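Local coordinates for protein translation initiation factor eIF2B subunit beta (Schizosaccharomyces pombe, PDB 5B04) that serves as a component of the eIF2B complex, which catalyses the exchange of GDP for GTP on the gamma subunit of initiation factor eIF2, at residues C81-R86 with L322-P327; H204-E209 with K229-S234; F241-K246 with I356-Y361; V314-I319 with L371-L376. One frame throughout, in Å; residues are numbered along the deposited sequence.

Interaction 1 of 4, residues C81-R86 with L322-P327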
loop_
_atom_site.group_PDB
_atom_site.type_symbol
_atom_site.label_atom_id
_atom_site.label_comp_id
_atom_site.label_asym_id
_atom_site.label_seq_id
_atom_site.Cartn_x
_atom_site.Cartn_y
_atom_site.Cartn_z
ATOM N N CYS C 81 -8.224 29.089 -20.651
ATOM C CA CYS C 81 -8.340 30.338 -21.397
ATOM C C CYS C 81 -7.073 31.172 -21.259
ATOM O O CYS C 81 -6.435 31.518 -22.253
ATOM C CB CYS C 81 -9.547 31.146 -20.916
ATOM S SG CYS C 81 -9.779 32.727 -21.764
ATOM N N GLY C 82 -6.719 31.490 -20.017
ATOM C CA GLY C 82 -5.542 32.287 -19.731
ATOM C C GLY C 82 -4.263 31.652 -20.239
ATOM O O GLY C 82 -3.331 32.351 -20.634
ATOM N N ASN C 83 -4.220 30.323 -20.229
ATOM C CA ASN C 83 -3.055 29.592 -20.713
ATOM C C ASN C 83 -2.826 29.814 -22.202
ATOM O O ASN C 83 -1.694 30.022 -22.639
ATOM C CB ASN C 83 -3.203 28.098 -20.424
ATOM C CG ASN C 83 -3.152 27.784 -18.942
ATOM O OD1 ASN C 83 -2.686 28.594 -18.140
ATOM N ND2 ASN C 83 -3.626 26.601 -18.569
ATOM N N ILE C 84 -3.906 29.767 -22.975
ATOM C CA ILE C 84 -3.836 30.019 -24.410
ATOM C C ILE C 84 -3.343 31.440 -24.674
ATOM O O ILE C 84 -2.530 31.667 -25.570
ATOM C CB ILE C 84 -5.204 29.805 -25.090
ATOM C CG1 ILE C 84 -5.634 28.342 -24.967
ATOM C CG2 ILE C 84 -5.153 30.213 -26.553
ATOM C CD1 ILE C 84 -4.619 27.361 -25.513
ATOM N N ILE C 85 -3.831 32.386 -23.877
ATOM C CA ILE C 85 -3.400 33.776 -23.978
ATOM C C ILE C 85 -1.896 33.895 -23.761
ATOM O O ILE C 85 -1.199 34.561 -24.526
ATOM C CB ILE C 85 -4.129 34.673 -22.955
ATOM C CG1 ILE C 85 -5.646 34.567 -23.125
ATOM C CG2 ILE C 85 -3.675 36.119 -23.091
ATOM C CD1 ILE C 85 -6.147 35.063 -24.462
ATOM N N ARG C 86 -1.401 33.234 -22.717
ATOM C CA ARG C 86 0.016 33.283 -22.372
ATOM C C ARG C 86 0.888 32.658 -23.457
ATOM O O ARG C 86 2.015 33.098 -23.685
ATOM C CB ARG C 86 0.266 32.582 -21.035
ATOM C CG ARG C 86 -0.382 33.263 -19.843
ATOM C CD ARG C 86 -0.106 32.501 -18.557
ATOM N NE ARG C 86 -0.762 33.112 -17.405
ATOM C CZ ARG C 86 -1.946 32.735 -16.931
ATOM N NH1 ARG C 86 -2.609 31.744 -17.512
ATOM N NH2 ARG C 86 -2.467 33.347 -15.877
ATOM N N LEU C 322 -2.095 23.355 -17.635
ATOM C CA LEU C 322 -1.092 23.782 -16.668
ATOM C C LEU C 322 -1.057 25.305 -16.557
ATOM O O LEU C 322 -0.537 25.991 -17.437
ATOM C CB LEU C 322 0.286 23.241 -17.058
ATOM C CG LEU C 322 1.424 23.419 -16.052
ATOM C CD1 LEU C 322 1.039 22.860 -14.693
ATOM C CD2 LEU C 322 2.691 22.750 -16.564
ATOM N N SER C 323 -1.618 25.825 -15.470
ATOM C CA SER C 323 -1.697 27.266 -15.254
ATOM C C SER C 323 -0.706 27.717 -14.185
ATOM O O SER C 323 -0.497 27.019 -13.194
ATOM C CB SER C 323 -3.120 27.665 -14.861
ATOM O OG SER C 323 -3.239 29.069 -14.711
ATOM N N PRO C 324 -0.087 28.891 -14.385
ATOM C CA PRO C 324 0.929 29.400 -13.456
ATOM C C PRO C 324 0.361 30.048 -12.193
ATOM O O PRO C 324 1.128 30.312 -11.266
ATOM C CB PRO C 324 1.673 30.438 -14.300
ATOM C CG PRO C 324 0.652 30.927 -15.257
ATOM C CD PRO C 324 -0.212 29.740 -15.583
ATOM N N VAL C 325 -0.944 30.302 -12.155
ATOM C CA VAL C 325 -1.551 30.965 -11.003
ATOM C C VAL C 325 -1.358 30.154 -9.725
ATOM O O VAL C 325 -1.497 28.931 -9.727
ATOM C CB VAL C 325 -3.058 31.221 -11.219
ATOM C CG1 VAL C 325 -3.268 32.346 -12.220
ATOM C CG2 VAL C 325 -3.759 29.953 -11.673
ATOM N N TYR C 326 -1.022 30.840 -8.638
ATOM C CA TYR C 326 -0.790 30.174 -7.363
ATOM C C TYR C 326 -2.058 30.144 -6.517
ATOM O O TYR C 326 -2.693 31.178 -6.305
ATOM C CB TYR C 326 0.339 30.857 -6.589
ATOM C CG TYR C 326 0.811 30.061 -5.394
ATOM C CD1 TYR C 326 1.773 29.071 -5.534
ATOM C CD2 TYR C 326 0.287 30.293 -4.128
ATOM C CE1 TYR C 326 2.205 28.336 -4.448
ATOM C CE2 TYR C 326 0.714 29.562 -3.034
ATOM C CZ TYR C 326 1.673 28.585 -3.201
ATOM O OH TYR C 326 2.104 27.851 -2.120
ATOM N N PRO C 327 -2.426 28.951 -6.028
ATOM C CA PRO C 327 -3.614 28.760 -5.187
ATOM C C PRO C 327 -3.483 29.423 -3.820
ATOM O O PRO C 327 -3.356 28.723 -2.815
ATOM C CB PRO C 327 -3.698 27.238 -5.043
ATOM C CG PRO C 327 -2.302 26.764 -5.244
ATOM C CD PRO C 327 -1.711 27.686 -6.266
#
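The backbones come closest where Asn83, on helix 79-102, faces Ser323 in the irregular loop 322-327, with 6.1 Å between Asn83 CA and Ser323 CA. Asn83 lays its amide against the loop. Its OD1 sits 3.3 Å from Ser323 CA and close to Ser323 CB as well, while ND2 lies beside Leu322 O at an angle too poor for a hydrogen bond. Asn83 ND2 bonds instead to Tyr320 O, just upstream in the same loop, and Leu322 O is taken by the hydroxyl of Tyr392. One turn along the helix, Arg86 extends its chain from CG to NE and meets Pro324 tip to tip. Pro324 CG lies over one face of the guanidinium, toward its rim and 3.4 Å from Arg86 NE. Val325 CG1 comes obliquely to within 3.9 Å of Arg86 NH2. With the proline against its face, the guanidinium turns NE to Asp396 O and NH2 to Thr397 O, both in the C-terminal tail. This is helix-on-loop packing, in which a helix of the N-terminal helical part of the eIF2B alpha/beta/delta family meets the loop that follows strand 313-316 of the Rossmann-like sheet.

Interaction 2 of 4, residues H204-E209 with K229-S234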
loop_
_atom_site.group_PDB
_atom_site.type_symbol
_atom_site.label_atom_id
_atom_site.label_comp_id
_atom_site.label_asym_id
_atom_site.label_seq_id
_atom_site.Cartn_x
_atom_site.Cartn_y
_atom_site.Cartn_z
ATOM N N HIS C 204 2.250 1.571 -18.307
ATOM C CA HIS C 204 1.669 1.690 -16.973
ATOM C C HIS C 204 0.422 0.828 -16.797
ATOM O O HIS C 204 0.032 0.513 -15.671
ATOM C CB HIS C 204 1.348 3.155 -16.674
ATOM C CG HIS C 204 2.525 4.067 -16.820
ATOM N ND1 HIS C 204 3.600 4.038 -15.959
ATOM C CD2 HIS C 204 2.802 5.025 -17.736
ATOM C CE1 HIS C 204 4.486 4.943 -16.335
ATOM N NE2 HIS C 204 4.026 5.556 -17.409
ATOM N N LEU C 205 -0.204 0.450 -17.906
ATOM C CA LEU C 205 -1.334 -0.471 -17.864
ATOM C C LEU C 205 -0.914 -1.857 -18.333
ATOM O O LEU C 205 -0.478 -2.031 -19.471
ATOM C CB LEU C 205 -2.492 0.041 -18.721
ATOM C CG LEU C 205 -3.269 1.239 -18.177
ATOM C CD1 LEU C 205 -4.484 1.520 -19.046
ATOM C CD2 LEU C 205 -3.681 0.993 -16.739
ATOM N N HIS C 206 -1.045 -2.840 -17.451
ATOM C CA HIS C 206 -0.703 -4.215 -17.790
ATOM C C HIS C 206 -1.868 -5.154 -17.500
ATOM O O HIS C 206 -2.863 -4.754 -16.895
ATOM C CB HIS C 206 0.548 -4.658 -17.031
ATOM C CG HIS C 206 1.789 -3.932 -17.447
ATOM N ND1 HIS C 206 2.707 -4.468 -18.324
ATOM C CD2 HIS C 206 2.260 -2.707 -17.113
ATOM C CE1 HIS C 206 3.693 -3.608 -18.509
ATOM N NE2 HIS C 206 3.446 -2.531 -17.785
ATOM N N SER C 207 -1.737 -6.401 -17.937
ATOM C CA SER C 207 -2.820 -7.371 -17.823
ATOM C C SER C 207 -3.122 -7.738 -16.372
ATOM O O SER C 207 -2.221 -7.800 -15.534
ATOM C CB SER C 207 -2.485 -8.633 -18.621
ATOM O OG SER C 207 -2.325 -8.338 -19.998
ATOM N N ASN C 208 -4.405 -7.960 -16.096
ATOM C CA ASN C 208 -4.891 -8.416 -14.793
ATOM C C ASN C 208 -4.654 -7.436 -13.643
ATOM O O ASN C 208 -4.862 -7.780 -12.481
ATOM C CB ASN C 208 -4.270 -9.772 -14.446
ATOM C CG ASN C 208 -4.688 -10.865 -15.410
ATOM O OD1 ASN C 208 -4.072 -11.053 -16.459
ATOM N ND2 ASN C 208 -5.744 -11.590 -15.060
ATOM N N GLU C 209 -4.229 -6.219 -13.966
ATOM C CA GLU C 209 -4.140 -5.167 -12.960
ATOM C C GLU C 209 -5.523 -4.580 -12.706
ATOM O O GLU C 209 -6.422 -4.713 -13.537
ATOM C CB GLU C 209 -3.169 -4.064 -13.394
ATOM C CG GLU C 209 -1.700 -4.386 -13.164
ATOM C CD GLU C 209 -0.809 -3.163 -13.301
ATOM O OE1 GLU C 209 -1.232 -2.188 -13.957
ATOM O OE2 GLU C 209 0.311 -3.175 -12.748
ATOM N N LYS C 229 -6.910 -2.729 -26.193
ATOM C CA LYS C 229 -6.939 -3.472 -27.449
ATOM C C LYS C 229 -6.072 -4.723 -27.379
ATOM O O LYS C 229 -6.440 -5.773 -27.905
ATOM C CB LYS C 229 -6.472 -2.593 -28.609
ATOM C CG LYS C 229 -7.419 -1.461 -28.976
ATOM C CD LYS C 229 -6.709 -0.398 -29.808
ATOM C CE LYS C 229 -5.204 -0.401 -29.558
ATOM N NZ LYS C 229 -4.512 0.743 -30.208
ATOM N N LYS C 230 -4.921 -4.605 -26.727
ATOM C CA LYS C 230 -3.970 -5.707 -26.661
ATOM C C LYS C 230 -3.941 -6.362 -25.283
ATOM O O LYS C 230 -3.582 -7.532 -25.154
ATOM C CB LYS C 230 -2.568 -5.217 -27.036
ATOM C CG LYS C 230 -2.434 -4.781 -28.488
ATOM C CD LYS C 230 -1.046 -4.229 -28.780
ATOM C CE LYS C 230 -0.907 -3.829 -30.241
ATOM N NZ LYS C 230 0.425 -3.231 -30.531
ATOM N N ARG C 231 -4.323 -5.609 -24.257
ATOM C CA ARG C 231 -4.260 -6.106 -22.887
ATOM C C ARG C 231 -5.610 -6.039 -22.183
ATOM O O ARG C 231 -6.297 -5.019 -22.227
ATOM C CB ARG C 231 -3.217 -5.322 -22.090
ATOM C CG ARG C 231 -1.835 -5.351 -22.715
ATOM C CD ARG C 231 -0.849 -4.512 -21.927
ATOM N NE ARG C 231 0.456 -4.467 -22.581
ATOM C CZ ARG C 231 1.482 -3.741 -22.152
ATOM N NH1 ARG C 231 1.360 -2.995 -21.064
ATOM N NH2 ARG C 231 2.632 -3.763 -22.812
ATOM N N LYS C 232 -5.980 -7.135 -21.527
ATOM C CA LYS C 232 -7.243 -7.197 -20.803
ATOM C C LYS C 232 -7.024 -7.027 -19.304
ATOM O O LYS C 232 -6.345 -7.832 -18.665
ATOM C CB LYS C 232 -7.962 -8.516 -21.091
ATOM C CG LYS C 232 -8.145 -8.802 -22.572
ATOM C CD LYS C 232 -9.563 -9.255 -22.879
ATOM C CE LYS C 232 -10.052 -8.668 -24.194
ATOM N NZ LYS C 232 -11.422 -9.138 -24.544
ATOM N N PHE C 233 -7.603 -5.966 -18.752
ATOM C CA PHE C 233 -7.465 -5.657 -17.336
ATOM C C PHE C 233 -8.807 -5.235 -16.748
ATOM O O PHE C 233 -9.849 -5.404 -17.380
ATOM C CB PHE C 233 -6.416 -4.561 -17.125
ATOM C CG PHE C 233 -6.613 -3.355 -18.001
ATOM C CD1 PHE C 233 -6.042 -3.296 -19.262
ATOM C CD2 PHE C 233 -7.365 -2.278 -17.562
ATOM C CE1 PHE C 233 -6.222 -2.189 -20.070
ATOM C CE2 PHE C 233 -7.546 -1.167 -18.364
ATOM C CZ PHE C 233 -6.974 -1.122 -19.620
ATOM N N SER C 234 -8.777 -4.685 -15.539
ATOM C CA SER C 234 -10.001 -4.273 -14.864
ATOM C C SER C 234 -9.957 -2.805 -14.460
ATOM O O SER C 234 -8.908 -2.287 -14.077
ATOM C CB SER C 234 -10.251 -5.144 -13.631
ATOM O OG SER C 234 -10.369 -6.511 -13.985
#
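Arg231 lays its guanidinium flat over His206, the two group centres 4.5 Å apart and the planes 27° from parallel. NH1 does the overlapping: it stands above one face of the imidazole, displaced toward the rim, and the two side chains run side by side in the same direction. The same NH1 bonds to Leu205 O at 2.6 Å, with that oxygen close to the guanidinium plane, and it also bonds to Met202 O. An alanine in place of Arg231 would probably leave Leu205 O and Met202 O without this donor and strip the guanidinium from one face of the His206 ring. Elsewhere in the contact, Leu205 CD1 packs against Phe233 CZ at 3.7 Å, and Phe223 and Leu224 of helix 218-228 also touch Leu205. The chain at 206-209 forms a type II turn, from which Asn208 N bonds to Lys232 O (3.2 Å). Ser234 N bonds to Glu209 O at 3.1 Å, where the parallel neighbours 210-214 and 234-238 of a beta-alpha-beta unit begin. Glu209 itself turns its carboxylate to Arg276 of the second copy of this subunit. Between these two segments the cation meets a backbone carbonyl and an aromatic face, with no carboxylate across from it, so its charge is probably little offset here.

Interaction 3 of 4, residues F241-K246 with I356-Y361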
loop_
_atom_site.group_PDB
_atom_site.type_symbol
_atom_site.label_atom_id
_atom_site.label_comp_id
_atom_site.label_asym_id
_atom_site.label_seq_id
_atom_site.Cartn_x
_atom_site.Cartn_y
_atom_site.Cartn_z
ATOM N N PHE C 241 -20.651 11.588 -8.510
ATOM C CA PHE C 241 -21.888 12.150 -7.984
ATOM C C PHE C 241 -21.634 13.412 -7.163
ATOM O O PHE C 241 -20.725 13.442 -6.339
ATOM C CB PHE C 241 -22.626 11.119 -7.131
ATOM C CG PHE C 241 -24.010 11.541 -6.764
ATOM C CD1 PHE C 241 -25.043 11.393 -7.664
ATOM C CD2 PHE C 241 -24.275 12.123 -5.538
ATOM C CE1 PHE C 241 -26.308 11.795 -7.340
ATOM C CE2 PHE C 241 -25.554 12.527 -5.216
ATOM C CZ PHE C 241 -26.571 12.361 -6.119
ATOM N N PRO C 242 -22.454 14.455 -7.375
ATOM C CA PRO C 242 -23.624 14.469 -8.260
ATOM C C PRO C 242 -23.360 15.035 -9.651
ATOM O O PRO C 242 -24.263 15.035 -10.487
ATOM C CB PRO C 242 -24.603 15.369 -7.502
ATOM C CG PRO C 242 -23.718 16.290 -6.664
ATOM C CD PRO C 242 -22.309 15.739 -6.669
ATOM N N ASN C 243 -22.139 15.489 -9.900
ATOM C CA ASN C 243 -21.864 16.312 -11.071
ATOM C C ASN C 243 -21.314 15.551 -12.277
ATOM O O ASN C 243 -21.641 15.876 -13.418
ATOM C CB ASN C 243 -20.905 17.431 -10.672
ATOM C CG ASN C 243 -21.398 18.206 -9.463
ATOM O OD1 ASN C 243 -22.554 18.625 -9.412
ATOM N ND2 ASN C 243 -20.532 18.374 -8.472
ATOM N N ASN C 244 -20.484 14.542 -12.032
ATOM C CA ASN C 244 -19.927 13.746 -13.122
ATOM C C ASN C 244 -20.596 12.383 -13.216
ATOM O O ASN C 244 -20.021 11.433 -13.747
ATOM C CB ASN C 244 -18.421 13.569 -12.941
ATOM C CG ASN C 244 -17.730 14.851 -12.542
ATOM O OD1 ASN C 244 -16.911 14.863 -11.624
ATOM N ND2 ASN C 244 -18.057 15.942 -13.225
ATOM N N GLN C 245 -21.817 12.301 -12.702
ATOM C CA GLN C 245 -22.545 11.042 -12.616
ATOM C C GLN C 245 -22.808 10.411 -13.982
ATOM O O GLN C 245 -22.267 9.350 -14.296
ATOM C CB GLN C 245 -23.867 11.259 -11.886
ATOM C CG GLN C 245 -24.597 9.985 -11.519
ATOM C CD GLN C 245 -25.938 10.273 -10.893
ATOM O OE1 GLN C 245 -26.463 11.379 -11.023
ATOM N NE2 GLN C 245 -26.502 9.287 -10.205
ATOM N N LYS C 246 -23.643 11.067 -14.784
ATOM C CA LYS C 246 -24.039 10.544 -16.090
ATOM C C LYS C 246 -22.844 10.345 -17.019
ATOM O O LYS C 246 -22.779 9.362 -17.761
ATOM C CB LYS C 246 -25.063 11.475 -16.746
ATOM C CG LYS C 246 -25.092 11.406 -18.267
ATOM C CD LYS C 246 -26.213 12.251 -18.852
ATOM C CE LYS C 246 -27.578 11.723 -18.442
ATOM N NZ LYS C 246 -28.112 10.760 -19.444
ATOM N N ILE C 356 -27.678 23.760 1.868
ATOM C CA ILE C 356 -27.295 22.724 0.914
ATOM C C ILE C 356 -26.184 23.224 -0.003
ATOM O O ILE C 356 -26.331 24.246 -0.672
ATOM C CB ILE C 356 -28.489 22.249 0.060
ATOM C CG1 ILE C 356 -29.517 21.511 0.924
ATOM C CG2 ILE C 356 -28.011 21.320 -1.039
ATOM C CD1 ILE C 356 -30.539 22.406 1.596
ATOM N N LEU C 357 -25.073 22.495 -0.027
ATOM C CA LEU C 357 -23.884 22.932 -0.747
ATOM C C LEU C 357 -23.418 21.905 -1.775
ATOM O O LEU C 357 -23.141 20.756 -1.436
ATOM C CB LEU C 357 -22.754 23.224 0.240
ATOM C CG LEU C 357 -23.103 24.199 1.366
ATOM C CD1 LEU C 357 -21.971 24.286 2.376
ATOM C CD2 LEU C 357 -23.427 25.571 0.796
ATOM N N ASN C 358 -23.326 22.332 -3.030
ATOM C CA ASN C 358 -22.863 21.462 -4.105
ATOM C C ASN C 358 -21.662 22.042 -4.845
ATOM O O ASN C 358 -21.819 22.710 -5.867
ATOM C CB ASN C 358 -23.996 21.192 -5.097
ATOM C CG ASN C 358 -23.548 20.353 -6.282
ATOM O OD1 ASN C 358 -22.675 19.492 -6.155
ATOM N ND2 ASN C 358 -24.137 20.609 -7.444
ATOM N N PRO C 359 -20.453 21.797 -4.323
ATOM C CA PRO C 359 -19.243 22.171 -5.061
ATOM C C PRO C 359 -18.954 21.156 -6.160
ATOM O O PRO C 359 -19.132 19.959 -5.932
ATOM C CB PRO C 359 -18.158 22.151 -3.985
ATOM C CG PRO C 359 -18.640 21.144 -2.998
ATOM C CD PRO C 359 -20.144 21.240 -2.995
ATOM N N TYR C 360 -18.533 21.613 -7.336
ATOM C CA TYR C 360 -18.220 20.677 -8.410
ATOM C C TYR C 360 -16.728 20.650 -8.723
ATOM O O TYR C 360 -16.303 20.042 -9.705
ATOM C CB TYR C 360 -19.035 20.994 -9.674
ATOM C CG TYR C 360 -18.855 22.376 -10.267
ATOM C CD1 TYR C 360 -17.859 22.627 -11.203
ATOM C CD2 TYR C 360 -19.709 23.417 -9.925
ATOM C CE1 TYR C 360 -17.703 23.882 -11.761
ATOM C CE2 TYR C 360 -19.560 24.677 -10.479
ATOM C CZ TYR C 360 -18.556 24.903 -11.397
ATOM O OH TYR C 360 -18.403 26.153 -11.951
ATOM N N TYR C 361 -15.939 21.296 -7.871
ATOM C CA TYR C 361 -14.486 21.217 -7.957
ATOM C C TYR C 361 -13.886 20.730 -6.641
ATOM O O TYR C 361 -14.327 21.123 -5.561
ATOM C CB TYR C 361 -13.882 22.575 -8.325
ATOM C CG TYR C 361 -14.080 22.981 -9.769
ATOM C CD1 TYR C 361 -14.248 22.029 -10.765
ATOM C CD2 TYR C 361 -14.088 24.320 -10.135
ATOM C CE1 TYR C 361 -14.429 22.399 -12.084
ATOM C CE2 TYR C 361 -14.266 24.700 -11.450
ATOM C CZ TYR C 361 -14.435 23.736 -12.421
ATOM O OH TYR C 361 -14.614 24.113 -13.732
#
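Asn243 holds CG beside its backbone N and anti to the carbonyl carbon (chi1 -52°), while Asn358 has CG anti to its own N (chi1 177°), and these settings bring the two amides tip to tip. Their planes are nearly coplanar, 28° apart. Asn358 ND2 donates to Asn243 OD1 at 3.2 Å, in the carbonyl plane and on a lone pair. The return bond, Asn243 ND2 to Asn358 OD1, is weak at 3.3 Å, as is a further one from Asn243 ND2 to Pro359 O. Pro242, which follows a cis peptide bond, slides past Asn358 and sets CG 3.4 Å from Asn358 OD1. On another flank the Asn243 amide crosses Tyr360 at about a right angle, Asn243 ND2 lying against Tyr360 CB, while Tyr360 OH goes on to bond to Tyr293 of the epsilon subunit. An alanine in place of Asn243 would probably leave the Asn358 amide without its partner on this loop and Pro359 O without its weak donor. The contact joins the loop leading into helix 245-257 to strand 354-364 of the smaller antiparallel sheet. Asn358 ND2 also reaches Ser338 O, and Asn243 ND2 makes a weak bond to Ser297 OG. Each ND2 is shared among two or more acceptors, and apart from the Asn358 ND2 to Asn243 OD1 bond those across the contact are weak; the junction rests on neutral polar groups with no ion pair across it.

Interaction 4 of 4, residues V314-I319 with L371-L376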
loop_
_atom_site.group_PDB
_atom_site.type_symbol
_atom_site.label_atom_id
_atom_site.label_comp_id
_atom_site.label_asym_id
_atom_site.label_seq_id
_atom_site.Cartn_x
_atom_site.Cartn_y
_atom_site.Cartn_z
ATOM N N VAL C 314 -1.880 8.398 -10.497
ATOM C CA VAL C 314 -1.430 8.883 -11.795
ATOM C C VAL C 314 -2.446 9.861 -12.374
ATOM O O VAL C 314 -3.653 9.667 -12.237
ATOM C CB VAL C 314 -1.211 7.726 -12.785
ATOM C CG1 VAL C 314 -0.332 8.177 -13.940
ATOM C CG2 VAL C 314 -0.583 6.540 -12.078
ATOM N N VAL C 315 -1.953 10.913 -13.017
ATOM C CA VAL C 315 -2.826 11.923 -13.603
ATOM C C VAL C 315 -2.548 12.108 -15.090
ATOM O O VAL C 315 -1.426 12.420 -15.489
ATOM C CB VAL C 315 -2.675 13.280 -12.891
ATOM C CG1 VAL C 315 -3.565 14.325 -13.545
ATOM C CG2 VAL C 315 -3.006 13.140 -11.415
ATOM N N CYS C 316 -3.578 11.910 -15.906
ATOM C CA CYS C 316 -3.467 12.108 -17.347
ATOM C C CYS C 316 -4.062 13.453 -17.747
ATOM O O CYS C 316 -5.263 13.677 -17.598
ATOM C CB CYS C 316 -4.162 10.974 -18.102
ATOM S SG CYS C 316 -3.505 9.329 -17.750
ATOM N N SER C 317 -3.220 14.344 -18.257
ATOM C CA SER C 317 -3.663 15.687 -18.612
ATOM C C SER C 317 -2.773 16.337 -19.663
ATOM O O SER C 317 -1.556 16.160 -19.655
ATOM C CB SER C 317 -3.708 16.571 -17.365
ATOM O OG SER C 317 -4.121 17.887 -17.688
ATOM N N GLY C 318 -3.391 17.092 -20.565
ATOM C CA GLY C 318 -2.647 17.860 -21.545
ATOM C C GLY C 318 -1.973 19.039 -20.873
ATOM O O GLY C 318 -2.462 19.545 -19.864
ATOM N N ILE C 319 -0.852 19.484 -21.432
ATOM C CA ILE C 319 -0.075 20.565 -20.832
ATOM C C ILE C 319 -0.794 21.911 -20.873
ATOM O O ILE C 319 -0.370 22.865 -20.222
ATOM C CB ILE C 319 1.302 20.715 -21.516
ATOM C CG1 ILE C 319 1.222 20.340 -23.000
ATOM C CG2 ILE C 319 2.335 19.842 -20.822
ATOM C CD1 ILE C 319 0.539 21.368 -23.885
ATOM N N LEU C 371 2.668 10.560 -10.513
ATOM C CA LEU C 371 3.076 10.694 -11.905
ATOM C C LEU C 371 2.059 11.463 -12.744
ATOM O O LEU C 371 0.854 11.231 -12.647
ATOM C CB LEU C 371 3.308 9.310 -12.517
ATOM C CG LEU C 371 3.683 9.276 -13.999
ATOM C CD1 LEU C 371 5.036 9.931 -14.221
ATOM C CD2 LEU C 371 3.677 7.850 -14.524
ATOM N N PHE C 372 2.557 12.380 -13.568
ATOM C CA PHE C 372 1.722 13.079 -14.534
ATOM C C PHE C 372 1.937 12.513 -15.932
ATOM O O PHE C 372 3.052 12.538 -16.453
ATOM C CB PHE C 372 2.019 14.581 -14.535
ATOM C CG PHE C 372 1.394 15.331 -13.393
ATOM C CD1 PHE C 372 0.055 15.679 -13.429
ATOM C CD2 PHE C 372 2.149 15.702 -12.293
ATOM C CE1 PHE C 372 -0.524 16.374 -12.383
ATOM C CE2 PHE C 372 1.578 16.398 -11.245
ATOM C CZ PHE C 372 0.239 16.735 -11.290
ATOM N N ILE C 373 0.871 11.993 -16.532
ATOM C CA ILE C 373 0.920 11.555 -17.921
ATOM C C ILE C 373 0.449 12.686 -18.827
ATOM O O ILE C 373 -0.726 13.051 -18.818
ATOM C CB ILE C 373 0.056 10.304 -18.163
ATOM C CG1 ILE C 373 0.638 9.101 -17.419
ATOM C CG2 ILE C 373 -0.035 10.001 -19.651
ATOM C CD1 ILE C 373 1.962 8.623 -17.974
ATOM N N THR C 374 1.372 13.246 -19.600
ATOM C CA THR C 374 1.053 14.370 -20.473
ATOM C C THR C 374 1.397 14.064 -21.925
ATOM O O THR C 374 1.985 13.027 -22.227
ATOM C CB THR C 374 1.802 15.645 -20.045
ATOM O OG1 THR C 374 3.205 15.483 -20.289
ATOM C CG2 THR C 374 1.575 15.931 -18.568
ATOM N N ASN C 375 1.027 14.973 -22.821
ATOM C CA ASN C 375 1.366 14.833 -24.233
ATOM C C ASN C 375 2.839 15.139 -24.480
ATOM O O ASN C 375 3.358 14.911 -25.572
ATOM C CB ASN C 375 0.485 15.743 -25.091
ATOM C CG ASN C 375 0.409 17.157 -24.555
ATOM O OD1 ASN C 375 0.230 17.366 -23.356
ATOM N ND2 ASN C 375 0.544 18.135 -25.442
ATOM N N LEU C 376 3.505 15.658 -23.454
ATOM C CA LEU C 376 4.944 15.888 -23.507
ATOM C C LEU C 376 5.686 14.705 -22.899
ATOM O O LEU C 376 6.911 14.616 -22.984
ATOM C CB LEU C 376 5.314 17.180 -22.775
ATOM C CG LEU C 376 5.394 18.471 -23.597
ATOM C CD1 LEU C 376 4.131 18.692 -24.415
ATOM C CD2 LEU C 376 5.658 19.659 -22.683
#
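Strands 314-316 and 371-374 are parallel neighbours in the Rossmann-like sheet, running 20° apart in direction. This is the tightly packed half. Val315 N bonds to Leu371 O (2.8 Å), Ile373 N to Val315 O (2.6 Å) and Ser317 N to Ile373 O (2.9 Å), so Val315 uses both its backbone N and its O toward the neighbouring strand. On one face of the sheet Val314 CG1 meets Ile373 CG1 at 3.7 Å and also reaches Leu371 CD2, while Cys316 SG lies on Ile373 CB. Phe223 of helix 218-228 touches Cys316 and Ile373 here. On the other face Val315 and Phe372 lie side by side, Val315 CB set obliquely 3.7 Å from Phe372 CD1, with Leu293 of strand 293-296 against both. Past Ser317 the ladder stops and the contact opens toward solvent. Thr374 begins an ST turn there, its OG1 accepting from Leu376 N and donating to Gly377 O. Leu376, exposed, crosses Ile319 at about a right angle and rests CD1 on Ile319 CG1 at 3.6 Å. The hydrogen bond across this looser end comes from the Asn375 side chain, whose CG lies between its backbone N and carbonyl carbon (chi1 48°): Ile319 N bonds to Asn375 OD1 at 3.1 Å, in the plane of that carbonyl and on a lone pair.

How the interactions relate
Interactions 1, 3 and 4 are largely buried; interaction 2, whose centre is about 28 Å from the centre of the chain, is only partly so. Interactions 2 and 4 belong to the same seven-stranded sheet: interaction 2 lies at the entry to two of its strands, interaction 4 pairs two others, and His204 joins them by packing CE1 on Leu371 CD2 at 3.5 Å. Strand 313-316 of interaction 4 runs on into the loop of interaction 1, which carries the sheet to the helical part. Interaction 3 stands apart, tying the loop between strand 234-238 and helix 245-257 to the smaller antiparallel sheet. Chemistry follows place: apolar ladder in 4, cation on ring in 2, paired amides in 3, proline against guanidinium in 1.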